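Local coordinates for protein DNA ligase (Aquifex aeolicus, PDB 3QWU) that probably joins nucleic acid ends at the expense of ATP, and binds adenosine and calcium ions, at residues W52-I57 with L98-F103; D122-L127 with E178-P183; V156-K161 with V217-S222; Q165-Q170 with N225-Y230. All blocks are in the same frame, centred on the assembly; numbering follows the deposited sequence.

In the fold
From the N terminus, interaction 1 comes first: 52-57 meets 98-103, closing a loop of 40 residues before the others open, though in space it touches interactions 3 and 4. The other three cross one another. Interactions 2, 3 and 4 open at 122-127, 156-161 and 165-170, then close in the same order at 178-183, 217-222 and 225-230. Interaction 2 joins the end regions of two helices, away from the adenosine site, its centre about 20 Å from that of interaction 1. Interactions 3 and 4 lie about 4 Å apart between centres and bring strand 153-161 and its following loop against neighbouring strands 215-220 and 227-231. Interactions 1 and 3 both touch the adenosine.

Interaction 1: W52-I57 with L98-F103; sequences WGYPHI and LSRGGF. With ADN (adenosine), chain C.
Tyr54 and Arg100 bring together two irregular loops that share no strand pairing, and their CA atoms, 6.9 Å apart, mark the nearest approach of the backbones. In 98-103 the chain makes a type I turn from Ser99 to Gly102, tightened by Ser99 OG, which accepts a hydrogen bond from Phe103 N at 3.1 Å. From this turn Arg100 sends its side chain across to the other loop. CG stands opposite the backbone N (chi1 -176°), and the chain then bends at chi2 and chi3, bringing the guanidinium beside Tyr54. Because NH1 is modelled too close to Tyr54 O, the detailed placing of the whole guanidinium is doubtful; what can be said is that it lies beside Tyr54 with its plane steep to the phenol ring. As modelled, NH2 approaches His56 ND1 to 3.7 Å, and over one guanidinium face lies O3' of the adenosine, 3.7 Å from Arg100 NE. Tyr54 reaches the nucleoside as well: its OH is 3.5 Å from the adenosine C2, and Ile57 CD1 packs 3.9 Å from that same C2. The hydroxyl is hydrogen-bonded to Asp158 OD2, and the Tyr54 ring meets that of Phe157 steeply. The contact thus forms one wall of the adenosine pocket. Strand 84-91 supports it through Asn85, which touches both Tyr54 and Arg100, while Arg227 of strand 227-231 packs on Tyr54 and Ile57, and His56 reaches Tyr369 of the second subunit.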
# COMPACT_ATOMS: atom_id res chain seq x y z
N TRP A 52 -10.79 -31.03 -3.44
CA TRP A 52 -10.84 -29.92 -2.51
C TRP A 52 -9.68 -28.99 -2.82
O TRP A 52 -8.64 -29.44 -3.31
CB TRP A 52 -10.84 -30.39 -1.04
CG TRP A 52 -12.19 -30.89 -0.62
CD1 TRP A 52 -12.71 -32.15 -0.82
CD2 TRP A 52 -13.21 -30.14 0.04
NE1 TRP A 52 -13.99 -32.22 -0.31
CE2 TRP A 52 -14.32 -31.00 0.21
CE3 TRP A 52 -13.31 -28.83 0.50
CZ2 TRP A 52 -15.49 -30.58 0.84
CZ3 TRP A 52 -14.47 -28.42 1.12
CH2 TRP A 52 -15.54 -29.28 1.29
N GLY A 53 -9.95 -27.71 -2.62
CA GLY A 53 -8.98 -26.63 -2.75
C GLY A 53 -7.84 -26.79 -1.75
O GLY A 53 -8.03 -27.39 -0.72
N TYR A 54 -6.65 -26.30 -2.10
CA TYR A 54 -5.51 -26.37 -1.18
C TYR A 54 -5.75 -25.28 -0.19
O TYR A 54 -6.06 -24.18 -0.59
CB TYR A 54 -4.16 -26.16 -1.87
CG TYR A 54 -3.03 -26.61 -1.01
CD1 TYR A 54 -2.29 -25.71 -0.26
CD2 TYR A 54 -2.70 -27.92 -0.93
CE1 TYR A 54 -1.23 -26.12 0.55
CE2 TYR A 54 -1.63 -28.34 -0.15
CZ TYR A 54 -0.93 -27.44 0.60
OH TYR A 54 0.10 -27.88 1.36
N PRO A 55 -5.73 -25.61 1.11
CA PRO A 55 -6.11 -24.70 2.17
C PRO A 55 -4.99 -23.69 2.51
O PRO A 55 -3.81 -23.94 2.23
CB PRO A 55 -6.41 -25.64 3.33
CG PRO A 55 -5.49 -26.76 3.14
CD PRO A 55 -5.31 -26.92 1.64
N HIS A 56 -5.38 -22.54 3.06
CA HIS A 56 -4.47 -21.43 3.34
C HIS A 56 -3.48 -21.82 4.44
O HIS A 56 -3.89 -22.35 5.47
CB HIS A 56 -5.27 -20.17 3.76
CG HIS A 56 -6.12 -19.58 2.65
ND1 HIS A 56 -5.57 -19.05 1.49
CD2 HIS A 56 -7.47 -19.47 2.51
CE1 HIS A 56 -6.55 -18.64 0.69
NE2 HIS A 56 -7.70 -18.88 1.28
N ILE A 57 -2.19 -21.59 4.22
CA ILE A 57 -1.21 -21.74 5.31
C ILE A 57 -0.92 -20.37 5.96
O ILE A 57 -0.56 -19.43 5.29
CB ILE A 57 0.11 -22.32 4.79
CG1 ILE A 57 -0.16 -23.51 3.88
CG2 ILE A 57 1.07 -22.61 5.97
CD1 ILE A 57 1.07 -24.34 3.48
N LEU A 98 -4.73 -28.89 -11.74
CA LEU A 98 -5.51 -27.71 -11.36
C LEU A 98 -4.60 -26.62 -10.78
O LEU A 98 -3.76 -26.94 -9.93
CB LEU A 98 -6.55 -28.04 -10.30
CG LEU A 98 -7.68 -29.00 -10.62
CD1 LEU A 98 -8.62 -29.06 -9.42
CD2 LEU A 98 -8.48 -28.62 -11.89
N SER A 99 -4.80 -25.38 -11.23
CA SER A 99 -4.24 -24.17 -10.58
C SER A 99 -4.87 -23.94 -9.20
O SER A 99 -5.89 -24.51 -8.86
CB SER A 99 -4.57 -22.94 -11.41
OG SER A 99 -5.95 -22.60 -11.26
N ARG A 100 -4.29 -23.05 -8.43
CA ARG A 100 -4.77 -22.83 -7.09
C ARG A 100 -6.19 -22.37 -7.17
O ARG A 100 -7.00 -22.72 -6.29
CB ARG A 100 -3.93 -21.78 -6.37
CG ARG A 100 -4.34 -21.57 -4.93
CD ARG A 100 -3.84 -22.60 -3.89
NE ARG A 100 -3.34 -21.82 -2.75
CZ ARG A 100 -3.78 -21.84 -1.49
NH1 ARG A 100 -4.71 -22.67 -1.10
NH2 ARG A 100 -3.24 -21.03 -0.58
N GLY A 101 -6.48 -21.58 -8.22
CA GLY A 101 -7.81 -21.04 -8.43
C GLY A 101 -8.83 -22.08 -8.83
O GLY A 101 -10.03 -21.82 -8.77
N GLY A 102 -8.37 -23.24 -9.27
CA GLY A 102 -9.25 -24.32 -9.65
C GLY A 102 -9.51 -24.42 -11.13
O GLY A 102 -10.41 -25.14 -11.54
N PHE A 103 -8.74 -23.72 -11.96
CA PHE A 103 -8.81 -23.95 -13.38
C PHE A 103 -7.97 -25.17 -13.76
O PHE A 103 -6.95 -25.49 -13.12
CB PHE A 103 -8.29 -22.77 -14.16
CG PHE A 103 -9.05 -21.49 -13.94
CD1 PHE A 103 -10.19 -21.22 -14.68
CD2 PHE A 103 -8.58 -20.55 -13.02
CE1 PHE A 103 -10.88 -20.04 -14.52
CE2 PHE A 103 -9.29 -19.34 -12.84
CZ PHE A 103 -10.44 -19.10 -13.61
O5' ADN C . 0.40 -21.10 0.73
C5' ADN C . 1.73 -21.61 0.66
C4' ADN C . 2.04 -22.02 -0.78
O4' ADN C . 3.45 -22.37 -0.95
C3' ADN C . 1.25 -23.26 -1.17
O3' ADN C . -0.03 -23.01 -1.73
C2' ADN C . 2.17 -24.00 -2.14
O2' ADN C . 1.78 -23.78 -3.48
C1' ADN C . 3.58 -23.44 -1.90
N9 ADN C . 4.53 -24.42 -1.36
C8 ADN C . 5.82 -24.51 -1.75
N7 ADN C . 6.49 -25.49 -1.09
C5 ADN C . 5.58 -26.02 -0.23
C6 ADN C . 5.64 -27.06 0.80
N6 ADN C . 6.82 -27.72 0.97
N1 ADN C . 4.49 -27.37 1.48
C2 ADN C . 3.34 -26.67 1.26
N3 ADN C . 3.23 -25.67 0.35
C4 ADN C . 4.30 -25.33 -0.41

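Interaction 2: D122-L127 with E178-P183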
# COMPACT_ATOMS: atom_id res chain seq x y z
N ASP A 122 -2.40 -44.31 -11.37
CA ASP A 122 -2.93 -45.53 -11.94
C ASP A 122 -3.18 -46.57 -10.85
O ASP A 122 -4.21 -47.26 -10.88
CB ASP A 122 -2.00 -46.11 -13.00
CG ASP A 122 -1.86 -45.19 -14.20
OD1 ASP A 122 -2.76 -44.36 -14.44
OD2 ASP A 122 -0.84 -45.30 -14.91
N GLU A 123 -2.27 -46.67 -9.89
CA GLU A 123 -2.35 -47.68 -8.83
C GLU A 123 -3.14 -47.20 -7.63
O GLU A 123 -3.56 -47.99 -6.83
CB GLU A 123 -0.95 -48.14 -8.38
CG GLU A 123 -0.17 -48.75 -9.57
CD GLU A 123 1.17 -49.38 -9.21
OE1 GLU A 123 1.63 -49.28 -8.06
OE2 GLU A 123 1.77 -50.00 -10.08
N ASN A 124 -3.32 -45.89 -7.49
CA ASN A 124 -4.03 -45.30 -6.39
C ASN A 124 -4.86 -44.15 -6.95
O ASN A 124 -4.55 -43.00 -6.68
CB ASN A 124 -3.02 -44.78 -5.36
CG ASN A 124 -1.91 -45.82 -5.02
OD1 ASN A 124 -2.04 -46.54 -4.02
ND2 ASN A 124 -0.82 -45.90 -5.84
N PRO A 125 -5.93 -44.44 -7.73
CA PRO A 125 -6.76 -43.37 -8.39
C PRO A 125 -7.52 -42.39 -7.47
O PRO A 125 -8.06 -41.41 -7.95
CB PRO A 125 -7.73 -44.16 -9.29
CG PRO A 125 -7.70 -45.55 -8.76
CD PRO A 125 -6.34 -45.79 -8.16
N ASP A 126 -7.54 -42.65 -6.18
CA ASP A 126 -8.07 -41.72 -5.17
C ASP A 126 -7.12 -40.51 -4.84
O ASP A 126 -7.55 -39.45 -4.36
CB ASP A 126 -8.41 -42.51 -3.87
CG ASP A 126 -7.22 -43.39 -3.34
OD1 ASP A 126 -6.66 -44.27 -4.11
OD2 ASP A 126 -6.86 -43.21 -2.15
N LEU A 127 -5.82 -40.67 -5.09
CA LEU A 127 -4.85 -39.65 -4.71
C LEU A 127 -4.95 -38.35 -5.56
O LEU A 127 -5.25 -38.34 -6.79
CB LEU A 127 -3.44 -40.23 -4.77
CG LEU A 127 -3.11 -41.31 -3.74
CD1 LEU A 127 -1.65 -41.69 -3.86
CD2 LEU A 127 -3.46 -40.88 -2.32
N GLU A 178 8.78 -42.34 -1.84
CA GLU A 178 9.89 -43.30 -1.94
C GLU A 178 9.49 -44.45 -2.90
O GLU A 178 10.26 -44.82 -3.79
CB GLU A 178 10.34 -43.76 -0.55
CG GLU A 178 11.11 -45.10 -0.49
CD GLU A 178 12.67 -45.00 -0.69
OE1 GLU A 178 13.18 -44.00 -1.28
OE2 GLU A 178 13.37 -45.96 -0.27
N LYS A 179 8.27 -44.95 -2.78
CA LYS A 179 7.85 -46.09 -3.59
C LYS A 179 7.89 -45.79 -5.09
O LYS A 179 8.50 -46.54 -5.85
CB LYS A 179 6.44 -46.52 -3.18
CG LYS A 179 5.98 -47.81 -3.82
CD LYS A 179 4.63 -48.23 -3.30
CE LYS A 179 4.11 -49.42 -4.06
NZ LYS A 179 2.63 -49.33 -4.23
N TYR A 180 7.30 -44.65 -5.48
CA TYR A 180 7.10 -44.28 -6.88
C TYR A 180 8.16 -43.33 -7.42
O TYR A 180 8.10 -42.89 -8.58
CB TYR A 180 5.72 -43.65 -7.01
CG TYR A 180 4.62 -44.66 -6.79
CD1 TYR A 180 3.81 -44.62 -5.65
CD2 TYR A 180 4.38 -45.67 -7.72
CE1 TYR A 180 2.79 -45.58 -5.47
CE2 TYR A 180 3.39 -46.58 -7.56
CZ TYR A 180 2.60 -46.55 -6.45
OH TYR A 180 1.66 -47.51 -6.33
N ASN A 181 9.10 -43.00 -6.54
CA ASN A 181 10.25 -42.19 -6.88
C ASN A 181 9.93 -40.79 -7.35
O ASN A 181 10.54 -40.30 -8.28
CB ASN A 181 11.02 -42.88 -7.95
CG ASN A 181 12.45 -42.79 -7.72
OD1 ASN A 181 13.03 -43.60 -6.93
ND2 ASN A 181 13.08 -41.79 -8.34
N LEU A 182 9.01 -40.13 -6.68
CA LEU A 182 8.57 -38.81 -7.10
C LEU A 182 9.59 -37.72 -6.74
O LEU A 182 10.30 -37.83 -5.77
CB LEU A 182 7.19 -38.53 -6.48
CG LEU A 182 6.12 -39.59 -6.84
CD1 LEU A 182 4.77 -39.29 -6.19
CD2 LEU A 182 5.98 -39.70 -8.37
N PRO A 183 9.66 -36.66 -7.55
CA PRO A 183 10.40 -35.48 -7.13
C PRO A 183 9.63 -34.78 -6.00
O PRO A 183 8.39 -34.66 -6.07
CB PRO A 183 10.42 -34.61 -8.40
CG PRO A 183 9.18 -35.04 -9.20
CD PRO A 183 8.86 -36.46 -8.77
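Glu123 closes helix 119-123 and Tyr180 lies near the end of the helix that starts at 170; their CA atoms, 10.2 Å apart, are the nearest of the two segments, so long side chains must bridge the distance. The bridge is built round one phenol hydroxyl. Tyr180 OH donates to Glu123 OE1 in a very short hydrogen bond of 2.5 Å, with the carboxylate arriving at the edge of the ring and its own plane turned 71° from it. Glu123 makes the reach because it is straight beyond CG (chi2 -173°); on the way its CB passes 3.4 Å from the Tyr180 OH. Asn124, the first residue to leave the helix, supplies a second partner: its ND2 donates to Tyr180 OH at 3.0 Å, with the oxygen almost exactly in the amide plane. The two side chains come from opposite directions. Asn124 ND2 also holds Ile120 O, so the amide is tied back to its own helix while it reaches across. The third partner is the tyrosine's own neighbour: Lys179 donates from NZ to Tyr180 OH at 2.9 Å, its CG lying over the rim of one ring face. Lys179 NZ stands 4.0 Å from Glu123 OE1, a long salt bridge. The tyrosine oxygen is therefore a junction, donating one hydrogen bond to a carboxylate and accepting N-H groups from an amide and an ammonium. The lysine charge would be expected to polarise the hydroxyl and strengthen its bond to Glu123, which may partly account for its shortness.

Interaction 3: V156-K161 with V217-S222; sequences VFDFMK and VFKEDS. With ADN (adenosine), chain C.
Phe157 and Lys219 meet beside the adenine, each on a different strand, and the phenylalanine can be followed atom by atom along the base. Its CB already lies 3.4 Å from the adenosine C6. CG is held between the backbone N and the carbonyl carbon (chi1 59°), a tight rotamer that lays the ring against one face of the purine, so that CG comes 3.5 Å from N1 of the adenosine. Around the ring, CD1 meets the base C2 at 3.4 Å, CD2 faces C5 and C4, and CE1 lies near N3, which stands over the centre of the ring. At the far end CZ reaches the sugar, 3.8 Å from C2' of the adenosine, while still near N3. One face of the ring is thus spent on the nucleoside. Val217 CG2 packs on the opposite face of the adenine, 3.6 Å from N1 of the adenosine, so the base is sandwiched between Phe157 and Val217. Lys219 completes the polar part. Extended beyond CG, it carries NZ to a hydrogen bond with the adenosine N1 of 2.9 Å and to a salt bridge with Asp158 OD2 of 3.1 Å, approached from above the carboxylate plane, 55° out of it. Lys219 NZ also pairs with Glu78 OE1, and Tyr54 and Arg227 share Asp158 OD2. Phe157 and Asp158 both face Cys130 in a classic beta bulge, which sends both side chains toward the pocket. A base sandwiched between side chains of two sheets is consistent with the adenylation domain of the nucleotidyltransferase ligases, whose KxDG motif is present here at Lys80.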
# COMPACT_ATOMS: atom_id res chain seq x y z
N VAL A 156 6.54 -32.47 -5.41
CA VAL A 156 5.48 -32.88 -4.51
C VAL A 156 5.77 -32.45 -3.04
O VAL A 156 6.90 -32.57 -2.56
CB VAL A 156 5.31 -34.46 -4.53
CG1 VAL A 156 4.20 -34.90 -3.54
CG2 VAL A 156 5.04 -34.97 -5.93
N PHE A 157 4.76 -31.89 -2.38
CA PHE A 157 4.81 -31.54 -0.96
C PHE A 157 3.60 -32.05 -0.18
O PHE A 157 3.57 -31.98 1.07
CB PHE A 157 4.95 -30.01 -0.79
CG PHE A 157 3.83 -29.20 -1.40
CD1 PHE A 157 2.58 -29.18 -0.85
CD2 PHE A 157 4.04 -28.47 -2.55
CE1 PHE A 157 1.56 -28.42 -1.49
CE2 PHE A 157 3.02 -27.75 -3.15
CZ PHE A 157 1.79 -27.74 -2.63
N ASP A 158 2.57 -32.54 -0.87
CA ASP A 158 1.41 -33.10 -0.15
C ASP A 158 0.61 -34.09 -1.01
O ASP A 158 0.76 -34.12 -2.25
CB ASP A 158 0.51 -31.95 0.44
CG ASP A 158 0.96 -31.48 1.88
OD1 ASP A 158 1.25 -32.36 2.76
OD2 ASP A 158 1.00 -30.23 2.14
N PHE A 159 -0.17 -34.94 -0.35
CA PHE A 159 -1.23 -35.67 -1.02
C PHE A 159 -2.53 -35.37 -0.30
O PHE A 159 -2.57 -35.27 0.92
CB PHE A 159 -1.03 -37.19 -0.97
CG PHE A 159 0.18 -37.68 -1.72
CD1 PHE A 159 0.12 -37.88 -3.07
CD2 PHE A 159 1.36 -37.98 -1.06
CE1 PHE A 159 1.22 -38.34 -3.74
CE2 PHE A 159 2.48 -38.47 -1.75
CZ PHE A 159 2.42 -38.60 -3.08
N MET A 160 -3.56 -35.19 -1.10
CA MET A 160 -4.89 -35.10 -0.62
C MET A 160 -5.57 -36.29 -1.21
O MET A 160 -4.92 -37.07 -1.90
CB MET A 160 -5.51 -33.79 -1.06
CG MET A 160 -4.91 -32.61 -0.30
SD MET A 160 -5.53 -30.99 -0.76
CE MET A 160 -7.22 -30.98 -0.11
N LYS A 161 -6.87 -36.43 -0.96
CA LYS A 161 -7.66 -37.50 -1.49
C LYS A 161 -8.95 -36.95 -2.09
O LYS A 161 -9.53 -36.05 -1.54
CB LYS A 161 -8.02 -38.48 -0.33
CG LYS A 161 -7.05 -39.67 -0.15
CD LYS A 161 -7.35 -40.61 1.07
CE LYS A 161 -6.93 -42.08 0.76
NZ LYS A 161 -6.48 -42.90 1.95
N VAL A 217 8.07 -24.58 5.14
CA VAL A 217 6.74 -24.87 5.74
C VAL A 217 6.86 -25.83 6.89
O VAL A 217 7.47 -26.85 6.78
CB VAL A 217 5.77 -25.50 4.72
CG1 VAL A 217 4.36 -25.65 5.31
CG2 VAL A 217 5.71 -24.67 3.48
N PHE A 218 6.25 -25.49 8.02
CA PHE A 218 6.27 -26.34 9.20
C PHE A 218 4.98 -27.16 9.23
O PHE A 218 3.92 -26.60 9.00
CB PHE A 218 6.37 -25.48 10.45
CG PHE A 218 7.56 -24.55 10.47
CD1 PHE A 218 8.80 -25.04 10.79
CD2 PHE A 218 7.41 -23.20 10.21
CE1 PHE A 218 9.90 -24.22 10.86
CE2 PHE A 218 8.50 -22.38 10.25
CZ PHE A 218 9.78 -22.91 10.59
N LYS A 219 5.09 -28.47 9.50
CA LYS A 219 3.92 -29.42 9.47
C LYS A 219 3.86 -30.32 10.69
O LYS A 219 4.67 -31.23 10.85
CB LYS A 219 3.94 -30.29 8.22
CG LYS A 219 4.12 -29.45 6.97
CD LYS A 219 3.84 -30.14 5.64
CE LYS A 219 4.06 -29.12 4.48
NZ LYS A 219 3.94 -29.73 3.09
N GLU A 220 2.88 -30.04 11.55
CA GLU A 220 2.71 -30.75 12.81
C GLU A 220 2.47 -32.22 12.57
O GLU A 220 1.67 -32.61 11.74
CB GLU A 220 1.59 -30.15 13.67
CG GLU A 220 1.69 -30.53 15.17
CD GLU A 220 0.61 -29.83 15.98
OE1 GLU A 220 -0.53 -30.29 15.95
OE2 GLU A 220 0.88 -28.78 16.59
N ASP A 221 3.21 -33.03 13.30
CA ASP A 221 3.20 -34.47 13.11
C ASP A 221 2.06 -34.95 13.98
O ASP A 221 2.26 -35.43 15.07
CB ASP A 221 4.56 -35.02 13.56
CG ASP A 221 4.71 -36.52 13.32
OD1 ASP A 221 4.27 -37.01 12.26
OD2 ASP A 221 5.33 -37.18 14.20
N SER A 222 0.83 -34.74 13.54
CA SER A 222 -0.27 -34.98 14.40
C SER A 222 -1.55 -35.10 13.63
O SER A 222 -1.55 -34.92 12.44
CB SER A 222 -0.39 -33.81 15.36
OG SER A 222 -0.79 -32.67 14.63
O5' ADN C . 0.40 -21.10 0.73
C5' ADN C . 1.73 -21.61 0.66
C4' ADN C . 2.04 -22.02 -0.78
O4' ADN C . 3.45 -22.37 -0.95
C3' ADN C . 1.25 -23.26 -1.17
O3' ADN C . -0.03 -23.01 -1.73
C2' ADN C . 2.17 -24.00 -2.14
O2' ADN C . 1.78 -23.78 -3.48
C1' ADN C . 3.58 -23.44 -1.90
N9 ADN C . 4.53 -24.42 -1.36
C8 ADN C . 5.82 -24.51 -1.75
N7 ADN C . 6.49 -25.49 -1.09
C5 ADN C . 5.58 -26.02 -0.23
C6 ADN C . 5.64 -27.06 0.80
N6 ADN C . 6.82 -27.72 0.97
N1 ADN C . 4.49 -27.37 1.48
C2 ADN C . 3.34 -26.67 1.26
N3 ADN C . 3.23 -25.67 0.35
C4 ADN C . 4.30 -25.33 -0.41

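Interaction 4: Q165-Q170 with N225-Y230; sequences QGFLSQ and NKRAKY
Phe167 and Arg227 form an off-centre cation-pi stack, joining the loop after strand 153-161 to strand 227-231 of the neighbouring sheet. The guanidinium lies almost flat on the phenyl ring, the planes 22° apart and the centres 3.9 Å apart. Close packing is concentrated at one side of the ring, where Phe167 CD2 sits 3.4 Å from Arg227 CZ, over the middle of the guanidinium, and CE2 comes 3.5 Å from Arg227 NH1. A bend at chi2 (113°) turns the arginine over the ring. Its orientation is fixed from several sides: NH1 makes a salt bridge with Asp158 OD2, NH2 donates to Asn225 OD1 at 3.2 Å, and NE gives weak bonds to the same residue. Met160 and Pro55 also pack on Phe167. The Asn225 side is looser and wetter. Asn225 OD1 comes no nearer to the phenylalanine than 3.7 Å, at Phe167 CB, and Asn225 ND2 is hydrogen-bonded to Glu220 O, which ties it to strand 215-220. Here a water bridges the two segments. Beyond it the loop leads into helix 170-180, whose start is capped by Ser169. The water donates to both segments, to Leu168 O at 2.6 Å and to Asn225 OD1 at 3.1 Å.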
# COMPACT_ATOMS: atom_id res chain seq x y z
N GLN A 165 -10.85 -33.53 2.75
CA GLN A 165 -10.25 -32.23 2.99
C GLN A 165 -8.86 -32.26 3.56
O GLN A 165 -8.14 -31.30 3.46
CB GLN A 165 -11.12 -31.41 3.93
CG GLN A 165 -12.12 -30.56 3.22
CD GLN A 165 -12.61 -29.49 4.12
OE1 GLN A 165 -11.96 -28.46 4.26
NE2 GLN A 165 -13.72 -29.75 4.80
N GLY A 166 -8.47 -33.34 4.20
CA GLY A 166 -7.19 -33.34 4.88
C GLY A 166 -6.06 -33.80 4.00
O GLY A 166 -6.13 -33.73 2.80
N PHE A 167 -5.02 -34.27 4.65
CA PHE A 167 -3.77 -34.56 4.07
C PHE A 167 -3.28 -35.93 4.53
O PHE A 167 -3.46 -36.31 5.66
CB PHE A 167 -2.77 -33.50 4.54
CG PHE A 167 -2.97 -32.11 3.93
CD1 PHE A 167 -2.95 -31.93 2.56
CD2 PHE A 167 -3.06 -31.00 4.73
CE1 PHE A 167 -3.07 -30.67 2.00
CE2 PHE A 167 -3.19 -29.72 4.18
CZ PHE A 167 -3.20 -29.57 2.79
N LEU A 168 -2.63 -36.68 3.65
CA LEU A 168 -1.96 -37.87 4.12
C LEU A 168 -0.88 -37.43 5.11
O LEU A 168 -0.34 -36.35 5.03
CB LEU A 168 -1.40 -38.69 2.96
CG LEU A 168 -2.38 -39.55 2.13
CD1 LEU A 168 -3.66 -38.82 1.60
CD2 LEU A 168 -1.63 -40.19 0.95
N SER A 169 -0.62 -38.26 6.10
CA SER A 169 0.35 -37.96 7.11
C SER A 169 1.74 -37.86 6.47
O SER A 169 1.93 -38.29 5.34
CB SER A 169 0.34 -39.07 8.15
OG SER A 169 0.58 -40.29 7.46
N GLN A 170 2.70 -37.32 7.21
CA GLN A 170 4.07 -37.28 6.75
C GLN A 170 4.62 -38.65 6.39
O GLN A 170 5.21 -38.80 5.33
CB GLN A 170 4.99 -36.57 7.76
CG GLN A 170 6.34 -36.17 7.09
CD GLN A 170 6.25 -34.87 6.28
OE1 GLN A 170 5.29 -34.13 6.39
NE2 GLN A 170 7.29 -34.56 5.53
N ASN A 225 -2.62 -31.78 12.36
CA ASN A 225 -1.65 -31.55 11.29
C ASN A 225 -1.51 -30.06 10.90
O ASN A 225 -1.54 -29.70 9.73
CB ASN A 225 -2.04 -32.41 10.08
CG ASN A 225 -1.00 -32.41 8.97
OD1 ASN A 225 -1.35 -32.57 7.82
ND2 ASN A 225 0.26 -32.25 9.31
N LYS A 226 -1.37 -29.22 11.91
CA LYS A 226 -1.39 -27.80 11.71
C LYS A 226 -0.12 -27.43 10.94
O LYS A 226 0.97 -28.04 11.12
CB LYS A 226 -1.51 -27.09 13.06
CG LYS A 226 -1.17 -25.57 13.11
CD LYS A 226 -2.29 -24.77 13.85
CE LYS A 226 -1.79 -23.60 14.66
NZ LYS A 226 -1.56 -23.89 16.10
N ARG A 227 -0.30 -26.47 10.03
CA ARG A 227 0.78 -25.95 9.20
C ARG A 227 1.04 -24.48 9.45
O ARG A 227 0.15 -23.73 9.86
CB ARG A 227 0.40 -26.11 7.74
CG ARG A 227 0.51 -27.49 7.24
CD ARG A 227 -0.83 -28.13 6.88
NE ARG A 227 -0.51 -29.53 6.67
CZ ARG A 227 0.07 -30.01 5.56
NH1 ARG A 227 0.29 -29.23 4.49
NH2 ARG A 227 0.38 -31.30 5.51
N ALA A 228 2.28 -24.08 9.15
CA ALA A 228 2.70 -22.67 9.22
C ALA A 228 3.92 -22.44 8.36
O ALA A 228 4.74 -23.31 8.23
CB ALA A 228 2.98 -22.25 10.64
N LYS A 229 4.04 -21.27 7.77
CA LYS A 229 5.17 -20.99 6.88
C LYS A 229 5.96 -19.76 7.34
O LYS A 229 5.41 -18.84 7.98
CB LYS A 229 4.69 -20.80 5.44
CG LYS A 229 3.73 -19.63 5.22
CD LYS A 229 3.45 -19.46 3.68
CE LYS A 229 2.00 -19.05 3.37
NZ LYS A 229 1.63 -17.64 3.64
N TYR A 230 7.24 -19.76 7.01
CA TYR A 230 8.09 -18.64 7.32
C TYR A 230 8.98 -18.37 6.11
O TYR A 230 9.50 -19.33 5.50
CB TYR A 230 8.90 -18.96 8.57
CG TYR A 230 9.85 -17.90 8.95
CD1 TYR A 230 11.18 -17.93 8.53
CD2 TYR A 230 9.42 -16.83 9.76
CE1 TYR A 230 12.08 -16.89 8.90
CE2 TYR A 230 10.28 -15.80 10.13
CZ TYR A 230 11.62 -15.81 9.70
OH TYR A 230 12.44 -14.76 10.06
O HOH W 1 0.77 -34.44 6.47